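PDB 5THE: piwi domain-containing protein from Vanderwaltozyma polyspora, which probably binds RNA as a budding-yeast Argonaute, the chain here being the C-terminal lobe with its RNase H-like Piwi domain. Local coordinates for residues K294-D306 against L534-Y548. Numbering follows the deposited sequence.
Sequences KFTQFPGDYMLQD and LLPQVNDNIKSVMYY
Q297 meets the C-terminal tail through its amide oxygen: OE1 lies 3.4 Å from SD of M546 and accepts from two waters, one bound by M546 N and the other by S544 O, while NE2 turns to G244 and L240. The same sulfur takes a weak but straight bond from F298 N (172°). F298 O lies at the edge of the Y548 ring and takes its hydroxyl, the 2.5 Å from OH to O being doubtfully short. P299 packs its CB against the S544 carbonyl. At D301, K543 NZ approaches OD1 at 2.8 Å from above the carboxylate plane in a salt bridge; OD2 pairs instead with R323 and N322. Y302 has CG between backbone N and carbonyl carbon (chi1 56°), and its ring reaches into the tail, where OH donates to a lone pair of P536 O at 2.8 Å. L535 CG sits 3.6 Å from CE1, and Y547 OH meets CE2 at the ring edge, at 3.1 Å. Q537 NE2 bonds Y302 O at 3.0 Å. A leucine in place of Y302 would probably leave P536 O without its donor and open a gap beside L535 and Y547. L304 CD2 then meets L534 CD1 at 3.8 Å. The tail thus runs beside strand 300-305, which pairs antiparallel with strand 282-289 in the Piwi domain, while helices 490-515 and 197-210 both touch Y302 and Y547.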
# COMPACT_ATOMS: atom_id res chain seq x y z
N LYS A 294 -5.70 -13.08 5.86
CA LYS A 294 -4.56 -12.43 6.50
C LYS A 294 -4.35 -10.99 6.03
O LYS A 294 -3.77 -10.19 6.78
CB LYS A 294 -3.28 -13.24 6.26
CG LYS A 294 -3.36 -14.67 6.76
CD LYS A 294 -3.84 -14.70 8.22
CE LYS A 294 -3.98 -16.13 8.76
NZ LYS A 294 -4.43 -16.10 10.19
N PHE A 295 -4.78 -10.65 4.81
CA PHE A 295 -4.75 -9.27 4.30
C PHE A 295 -3.33 -8.71 4.22
O PHE A 295 -3.09 -7.51 4.35
CB PHE A 295 -5.67 -8.37 5.12
CG PHE A 295 -7.06 -8.90 5.20
CD1 PHE A 295 -7.95 -8.68 4.16
CD2 PHE A 295 -7.45 -9.69 6.28
CE1 PHE A 295 -9.23 -9.19 4.21
CE2 PHE A 295 -8.74 -10.23 6.34
CZ PHE A 295 -9.63 -9.99 5.32
N THR A 296 -2.41 -9.61 3.96
CA THR A 296 -0.99 -9.33 3.91
C THR A 296 -0.51 -9.03 2.50
O THR A 296 0.55 -8.40 2.32
CB THR A 296 -0.30 -10.57 4.49
OG1 THR A 296 -0.08 -10.37 5.91
CG2 THR A 296 0.93 -10.89 3.77
N GLN A 297 -1.29 -9.44 1.50
CA GLN A 297 -0.91 -9.34 0.10
C GLN A 297 -2.03 -8.65 -0.67
O GLN A 297 -3.19 -9.08 -0.60
CB GLN A 297 -0.65 -10.72 -0.47
CG GLN A 297 0.66 -11.33 -0.01
CD GLN A 297 1.84 -10.75 -0.78
OE1 GLN A 297 1.67 -10.26 -1.91
NE2 GLN A 297 3.04 -10.79 -0.18
N PHE A 298 -1.69 -7.58 -1.38
CA PHE A 298 -2.64 -6.80 -2.17
C PHE A 298 -2.12 -6.61 -3.59
O PHE A 298 -1.73 -5.50 -3.98
CB PHE A 298 -2.90 -5.43 -1.54
CG PHE A 298 -3.89 -5.46 -0.41
CD1 PHE A 298 -3.50 -5.89 0.86
CD2 PHE A 298 -5.20 -5.04 -0.60
CE1 PHE A 298 -4.40 -5.91 1.90
CE2 PHE A 298 -6.11 -5.05 0.46
CZ PHE A 298 -5.72 -5.50 1.70
N PRO A 299 -2.12 -7.66 -4.41
CA PRO A 299 -1.81 -7.45 -5.83
C PRO A 299 -2.90 -6.60 -6.46
O PRO A 299 -4.01 -6.49 -5.93
CB PRO A 299 -1.79 -8.87 -6.43
CG PRO A 299 -2.57 -9.72 -5.48
CD PRO A 299 -2.49 -9.05 -4.10
N GLY A 300 -2.56 -5.97 -7.58
CA GLY A 300 -3.47 -5.02 -8.19
C GLY A 300 -3.24 -4.89 -9.67
O GLY A 300 -2.32 -5.47 -10.25
N ASP A 301 -4.12 -4.11 -10.29
CA ASP A 301 -4.00 -3.75 -11.69
C ASP A 301 -4.10 -2.24 -11.81
O ASP A 301 -4.65 -1.57 -10.94
CB ASP A 301 -5.07 -4.44 -12.53
CG ASP A 301 -4.77 -5.90 -12.76
OD1 ASP A 301 -3.67 -6.20 -13.28
OD2 ASP A 301 -5.61 -6.74 -12.40
N TYR A 302 -3.55 -1.71 -12.90
CA TYR A 302 -3.71 -0.30 -13.23
C TYR A 302 -4.23 -0.19 -14.66
O TYR A 302 -4.13 -1.13 -15.45
CB TYR A 302 -2.39 0.48 -13.09
CG TYR A 302 -1.30 -0.13 -13.93
CD1 TYR A 302 -1.25 0.09 -15.31
CD2 TYR A 302 -0.34 -0.94 -13.35
CE1 TYR A 302 -0.27 -0.50 -16.09
CE2 TYR A 302 0.64 -1.53 -14.12
CZ TYR A 302 0.68 -1.31 -15.48
OH TYR A 302 1.68 -1.91 -16.21
N MET A 303 -4.77 0.98 -15.00
CA MET A 303 -5.14 1.26 -16.37
C MET A 303 -5.07 2.76 -16.61
O MET A 303 -5.14 3.56 -15.68
CB MET A 303 -6.54 0.74 -16.70
CG MET A 303 -7.62 1.40 -15.87
SD MET A 303 -9.22 0.67 -16.25
CE MET A 303 -10.25 1.57 -15.13
N LEU A 304 -4.90 3.11 -17.88
CA LEU A 304 -4.93 4.51 -18.28
C LEU A 304 -6.39 4.95 -18.37
O LEU A 304 -7.22 4.25 -18.94
CB LEU A 304 -4.24 4.68 -19.63
CG LEU A 304 -3.90 6.12 -20.01
CD1 LEU A 304 -2.87 6.68 -19.04
CD2 LEU A 304 -3.39 6.18 -21.44
N GLN A 305 -6.70 6.11 -17.78
CA GLN A 305 -8.05 6.65 -17.88
C GLN A 305 -8.31 7.15 -19.30
O GLN A 305 -7.42 7.21 -20.14
CB GLN A 305 -8.26 7.78 -16.88
CG GLN A 305 -8.25 7.34 -15.43
CD GLN A 305 -9.65 7.03 -14.94
OE1 GLN A 305 -10.17 5.93 -15.17
NE2 GLN A 305 -10.27 7.99 -14.27
N ASP A 306 -9.56 7.58 -19.53
CA ASP A 306 -10.01 7.98 -20.86
C ASP A 306 -9.58 9.39 -21.25
O ASP A 306 -9.51 9.68 -22.44
CB ASP A 306 -11.53 7.88 -20.94
CG ASP A 306 -12.01 6.44 -21.02
OD1 ASP A 306 -11.26 5.60 -21.53
OD2 ASP A 306 -13.14 6.16 -20.57
N LEU A 534 0.64 3.64 -24.54
CA LEU A 534 1.09 4.64 -23.57
C LEU A 534 1.40 4.00 -22.23
O LEU A 534 2.36 4.39 -21.55
CB LEU A 534 0.03 5.73 -23.39
CG LEU A 534 -0.17 6.70 -24.56
CD1 LEU A 534 -1.42 7.55 -24.33
CD2 LEU A 534 1.09 7.58 -24.77
N LEU A 535 0.61 3.01 -21.83
CA LEU A 535 0.75 2.40 -20.51
C LEU A 535 0.55 0.90 -20.69
O LEU A 535 -0.53 0.37 -20.43
CB LEU A 535 -0.25 2.99 -19.52
CG LEU A 535 -0.13 2.56 -18.05
CD1 LEU A 535 1.33 2.55 -17.63
CD2 LEU A 535 -0.93 3.51 -17.20
N PRO A 536 1.59 0.20 -21.13
CA PRO A 536 1.47 -1.25 -21.33
C PRO A 536 1.24 -1.94 -20.00
O PRO A 536 1.65 -1.44 -18.94
CB PRO A 536 2.83 -1.65 -21.93
CG PRO A 536 3.56 -0.34 -22.20
CD PRO A 536 2.98 0.66 -21.27
N GLN A 537 0.58 -3.08 -20.07
CA GLN A 537 0.35 -3.90 -18.90
C GLN A 537 1.64 -4.60 -18.51
O GLN A 537 2.46 -4.99 -19.34
CB GLN A 537 -0.74 -4.95 -19.14
CG GLN A 537 -2.13 -4.36 -19.13
CD GLN A 537 -2.42 -3.68 -17.81
OE1 GLN A 537 -2.24 -4.28 -16.75
NE2 GLN A 537 -2.83 -2.40 -17.86
N VAL A 538 1.79 -4.78 -17.21
CA VAL A 538 2.97 -5.40 -16.68
C VAL A 538 2.98 -6.87 -17.08
O VAL A 538 1.93 -7.49 -17.31
CB VAL A 538 2.96 -5.15 -15.16
CG1 VAL A 538 2.56 -6.36 -14.41
CG2 VAL A 538 4.25 -4.52 -14.69
N ASN A 539 4.19 -7.40 -17.26
CA ASN A 539 4.44 -8.82 -17.50
C ASN A 539 3.56 -9.69 -16.61
O ASN A 539 3.44 -9.45 -15.41
CB ASN A 539 5.93 -9.08 -17.22
CG ASN A 539 6.38 -10.48 -17.58
OD1 ASN A 539 5.83 -11.47 -17.11
ND2 ASN A 539 7.40 -10.56 -18.43
N ASP A 540 2.95 -10.73 -17.20
CA ASP A 540 2.08 -11.62 -16.43
C ASP A 540 2.77 -12.24 -15.21
O ASP A 540 2.08 -12.64 -14.27
CB ASP A 540 1.54 -12.74 -17.32
CG ASP A 540 0.32 -12.32 -18.12
OD1 ASP A 540 -0.28 -11.27 -17.79
OD2 ASP A 540 -0.05 -13.05 -19.07
N ASN A 541 4.11 -12.34 -15.22
CA ASN A 541 4.86 -12.88 -14.08
C ASN A 541 4.49 -12.17 -12.78
O ASN A 541 4.46 -12.80 -11.72
CB ASN A 541 6.37 -12.73 -14.30
CG ASN A 541 6.95 -13.73 -15.27
OD1 ASN A 541 6.38 -14.80 -15.50
ND2 ASN A 541 8.11 -13.40 -15.85
N ILE A 542 4.25 -10.86 -12.84
CA ILE A 542 4.15 -10.09 -11.62
C ILE A 542 2.76 -9.48 -11.43
O ILE A 542 2.56 -8.73 -10.49
CB ILE A 542 5.23 -8.99 -11.56
CG1 ILE A 542 5.18 -8.11 -12.80
CG2 ILE A 542 6.62 -9.61 -11.39
CD1 ILE A 542 5.78 -6.75 -12.53
N LYS A 543 1.80 -9.82 -12.29
CA LYS A 543 0.46 -9.26 -12.12
C LYS A 543 -0.15 -9.64 -10.78
O LYS A 543 -0.97 -8.89 -10.23
CB LYS A 543 -0.44 -9.69 -13.28
CG LYS A 543 -0.95 -8.50 -14.10
CD LYS A 543 -1.36 -8.90 -15.52
CE LYS A 543 -1.80 -7.68 -16.32
NZ LYS A 543 -3.10 -7.10 -15.84
N SER A 544 0.26 -10.77 -10.21
CA SER A 544 -0.21 -11.17 -8.89
C SER A 544 0.81 -10.85 -7.80
O SER A 544 0.71 -11.39 -6.69
CB SER A 544 -0.54 -12.67 -8.88
OG SER A 544 -1.52 -12.96 -9.85
N VAL A 545 1.78 -10.00 -8.08
CA VAL A 545 2.84 -9.67 -7.14
C VAL A 545 2.70 -8.20 -6.77
O VAL A 545 2.28 -7.38 -7.59
CB VAL A 545 4.22 -9.96 -7.77
CG1 VAL A 545 5.35 -9.50 -6.85
CG2 VAL A 545 4.34 -11.46 -8.10
N MET A 546 3.04 -7.88 -5.52
CA MET A 546 3.13 -6.49 -5.06
C MET A 546 4.45 -5.86 -5.49
O MET A 546 5.27 -5.44 -4.68
CB MET A 546 2.96 -6.40 -3.55
CG MET A 546 1.59 -6.81 -3.02
SD MET A 546 1.57 -6.92 -1.21
CE MET A 546 1.81 -5.19 -0.76
N TYR A 547 4.66 -5.81 -6.82
CA TYR A 547 5.89 -5.24 -7.35
C TYR A 547 6.01 -3.76 -7.03
O TYR A 547 7.11 -3.20 -7.11
CB TYR A 547 5.98 -5.45 -8.86
CG TYR A 547 4.81 -4.89 -9.63
CD1 TYR A 547 3.67 -5.67 -9.85
CD2 TYR A 547 4.83 -3.59 -10.13
CE1 TYR A 547 2.59 -5.17 -10.54
CE2 TYR A 547 3.74 -3.08 -10.84
CZ TYR A 547 2.63 -3.87 -11.04
OH TYR A 547 1.54 -3.38 -11.74
N TYR A 548 4.90 -3.11 -6.70
CA TYR A 548 4.89 -1.67 -6.47
C TYR A 548 5.36 -1.29 -5.07
O TYR A 548 5.57 -0.10 -4.81
CB TYR A 548 3.47 -1.14 -6.71
CG TYR A 548 2.44 -1.80 -5.80
CD1 TYR A 548 2.24 -1.32 -4.52
CD2 TYR A 548 1.71 -2.90 -6.23
CE1 TYR A 548 1.34 -1.92 -3.68
CE2 TYR A 548 0.79 -3.51 -5.39
CZ TYR A 548 0.61 -3.01 -4.11
OH TYR A 548 -0.29 -3.59 -3.26
O HOH W 1 3.59 -9.95 -3.74
O HOH W 2 0.31 -11.37 -4.08
O HOH W 3 -0.44 -5.01 -12.23
O HOH W 4 -0.02 -6.73 -8.53
O HOH W 5 -3.64 -8.40 -11.04
O HOH W 6 -2.00 -3.91 -14.25